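Local coordinates for protein cytochrome b5 reductase 4 (Homo sapiens, PDB 3LF5) that probably passes electrons from NADH through its flavin-bearing reductase portion to the heme carried by its cytochrome b5-like domain, at residues K14-K18 with K19-W23. Sequence-based numbering, arbitrary orientation.
Sequences KKHNK and KDDCW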
loop_
_atom_site.group_PDB
_atom_site.type_symbol
_atom_site.label_atom_id
_atom_site.label_comp_id
_atom_site.label_asym_id
_atom_site.label_seq_id
_atom_site.Cartn_x
_atom_site.Cartn_y
_atom_site.Cartn_z
ATOM N N LYS A 14 0.806 -7.844 -0.843
ATOM C CA LYS A 14 -0.109 -6.976 -1.584
ATOM C C LYS A 14 -1.331 -7.690 -2.146
ATOM O O LYS A 14 -2.313 -7.032 -2.479
ATOM C CB LYS A 14 0.611 -6.272 -2.713
ATOM C CG LYS A 14 1.636 -5.323 -2.258
ATOM C CD LYS A 14 2.491 -4.859 -3.426
ATOM C CE LYS A 14 1.669 -4.229 -4.537
ATOM N NZ LYS A 14 1.080 -2.954 -4.055
ATOM N N LYS A 15 -1.309 -9.023 -2.210
ATOM C CA LYS A 15 -2.493 -9.780 -2.629
ATOM C C LYS A 15 -3.622 -9.685 -1.595
ATOM O O LYS A 15 -4.799 -9.884 -1.901
ATOM C CB LYS A 15 -2.147 -11.259 -2.791
ATOM C CG LYS A 15 -1.160 -11.564 -3.881
ATOM C CD LYS A 15 -0.776 -13.040 -3.857
ATOM C CE LYS A 15 0.177 -13.387 -4.991
ATOM N NZ LYS A 15 1.530 -12.788 -4.831
ATOM N N HIS A 16 -3.257 -9.425 -0.352
ATOM C CA HIS A 16 -4.204 -9.441 0.754
ATOM C C HIS A 16 -4.602 -8.014 1.097
ATOM O O HIS A 16 -4.269 -7.475 2.164
ATOM C CB HIS A 16 -3.581 -10.184 1.934
ATOM C CG HIS A 16 -3.128 -11.551 1.576
ATOM N ND1 HIS A 16 -3.924 -12.669 1.717
ATOM C CD2 HIS A 16 -1.961 -11.981 1.055
ATOM C CE1 HIS A 16 -3.257 -13.728 1.291
ATOM N NE2 HIS A 16 -2.057 -13.335 0.900
ATOM N N ASN A 17 -5.312 -7.390 0.158
ATOM C CA ASN A 17 -5.604 -5.955 0.232
ATOM C C ASN A 17 -7.105 -5.687 0.201
ATOM O O ASN A 17 -7.521 -4.595 -0.185
ATOM C CB ASN A 17 -4.868 -5.177 -0.871
ATOM C CG ASN A 17 -5.372 -5.533 -2.260
ATOM O OD1 ASN A 17 -6.057 -6.530 -2.428
ATOM N ND2 ASN A 17 -5.034 -4.721 -3.245
ATOM N N LYS A 18 -7.907 -6.692 0.582
ATOM C CA LYS A 18 -9.363 -6.578 0.555
ATOM C C LYS A 18 -9.883 -6.755 1.960
ATOM O O LYS A 18 -9.245 -7.401 2.782
ATOM C CB LYS A 18 -9.981 -7.611 -0.380
ATOM C CG LYS A 18 -9.464 -7.582 -1.797
ATOM C CD LYS A 18 -9.733 -6.254 -2.469
ATOM C CE LYS A 18 -9.457 -6.306 -3.995
ATOM N NZ LYS A 18 -8.073 -6.728 -4.367
ATOM N N LYS A 19 -11.042 -6.194 2.249
ATOM C CA LYS A 19 -11.545 -6.269 3.615
ATOM C C LYS A 19 -11.650 -7.680 4.186
ATOM O O LYS A 19 -11.293 -7.911 5.355
ATOM C CB LYS A 19 -12.881 -5.560 3.711
ATOM C CG LYS A 19 -13.286 -5.312 5.143
ATOM C CD LYS A 19 -14.540 -4.482 5.241
ATOM C CE LYS A 19 -14.275 -3.030 4.925
ATOM N NZ LYS A 19 -15.411 -2.198 5.313
ATOM N N ASP A 20 -12.082 -8.623 3.359
ATOM C CA ASP A 20 -12.229 -9.999 3.804
ATOM C C ASP A 20 -10.935 -10.803 3.774
ATOM O O ASP A 20 -10.944 -11.971 4.193
ATOM C CB ASP A 20 -13.323 -10.732 2.994
ATOM C CG ASP A 20 -12.923 -11.027 1.532
ATOM O OD1 ASP A 20 -13.602 -11.885 0.920
ATOM O OD2 ASP A 20 -11.998 -10.404 0.961
ATOM N N ASP A 21 -9.848 -10.204 3.278
ATOM C CA ASP A 21 -8.556 -10.864 3.190
ATOM C C ASP A 21 -7.501 -9.771 3.220
ATOM O O ASP A 21 -6.946 -9.359 2.197
ATOM C CB ASP A 21 -8.455 -11.705 1.925
ATOM C CG ASP A 21 -7.188 -12.533 1.862
ATOM O OD1 ASP A 21 -6.428 -12.583 2.839
ATOM O OD2 ASP A 21 -6.997 -13.190 0.821
ATOM N N CYS A 22 -7.262 -9.279 4.434
ATOM C CA CYS A 22 -6.492 -8.078 4.666
ATOM C C CYS A 22 -5.304 -8.389 5.534
ATOM O O CYS A 22 -5.469 -8.709 6.713
ATOM C CB CYS A 22 -7.341 -7.027 5.394
ATOM S SG CYS A 22 -6.538 -5.424 5.558
ATOM N N TRP A 23 -4.108 -8.327 4.953
ATOM C CA TRP A 23 -2.882 -8.445 5.736
ATOM C C TRP A 23 -2.234 -7.072 5.861
ATOM O O TRP A 23 -2.187 -6.301 4.918
ATOM C CB TRP A 23 -1.870 -9.410 5.107
ATOM C CG TRP A 23 -2.275 -10.860 5.054
ATOM C CD1 TRP A 23 -3.454 -11.415 5.397
ATOM C CD2 TRP A 23 -1.448 -11.918 4.584
ATOM N NE1 TRP A 23 -3.410 -12.783 5.213
ATOM C CE2 TRP A 23 -2.181 -13.102 4.695
ATOM C CE3 TRP A 23 -0.144 -11.982 4.088
ATOM C CZ2 TRP A 23 -1.660 -14.344 4.292
ATOM C CZ3 TRP A 23 0.368 -13.200 3.707
ATOM C CH2 TRP A 23 -0.389 -14.366 3.805
#
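His16 lies flat on the indole of Trp23, its ring centroid 3.5 Å from that of the Trp23 six-membered ring with the planes parallel (0°). Followed outward, His16 CB sits over the five-membered ring, a CH-pi contact 3.7 Å from the centroid. Next, CG rests on the bond shared by the two indole rings, 3.5 Å from Trp23 CD2. On one flank CD2 of the imidazole lies above Trp23 CE3; on the other, ND1 donates to Asp21 OD1 at 2.7 Å, almost straight (174°) and in the imidazole plane, but from above the carboxylate plane. CE1 covers Trp23 CZ2, and NE2, over Trp23 CH2, is hydrogen-bonded to Glu12, so bonds at both nitrogens fix the ring's rotation. The backbone beneath is a beta hairpin of the cytochrome b5-like domain: a type I turn from Lys18 to Asp21 is closed by Asp21 N to Lys18 O (2.9 Å) and Lys18 N to Asp21 O (3.3 Å), and Asn17 and Lys18 both face Asp21 in a classic beta bulge. Trp23 N donates to His16 O at 2.9 Å, tying together the backbones from which the two rings project. With CG beside its backbone N (chi1 -66°), Trp23 points the same way as His16; an alanine here would probably leave the imidazole without its stacking partner and His16 CB without its CH-pi contact. Within the turn, Lys19 NZ forms a salt bridge with Glu44.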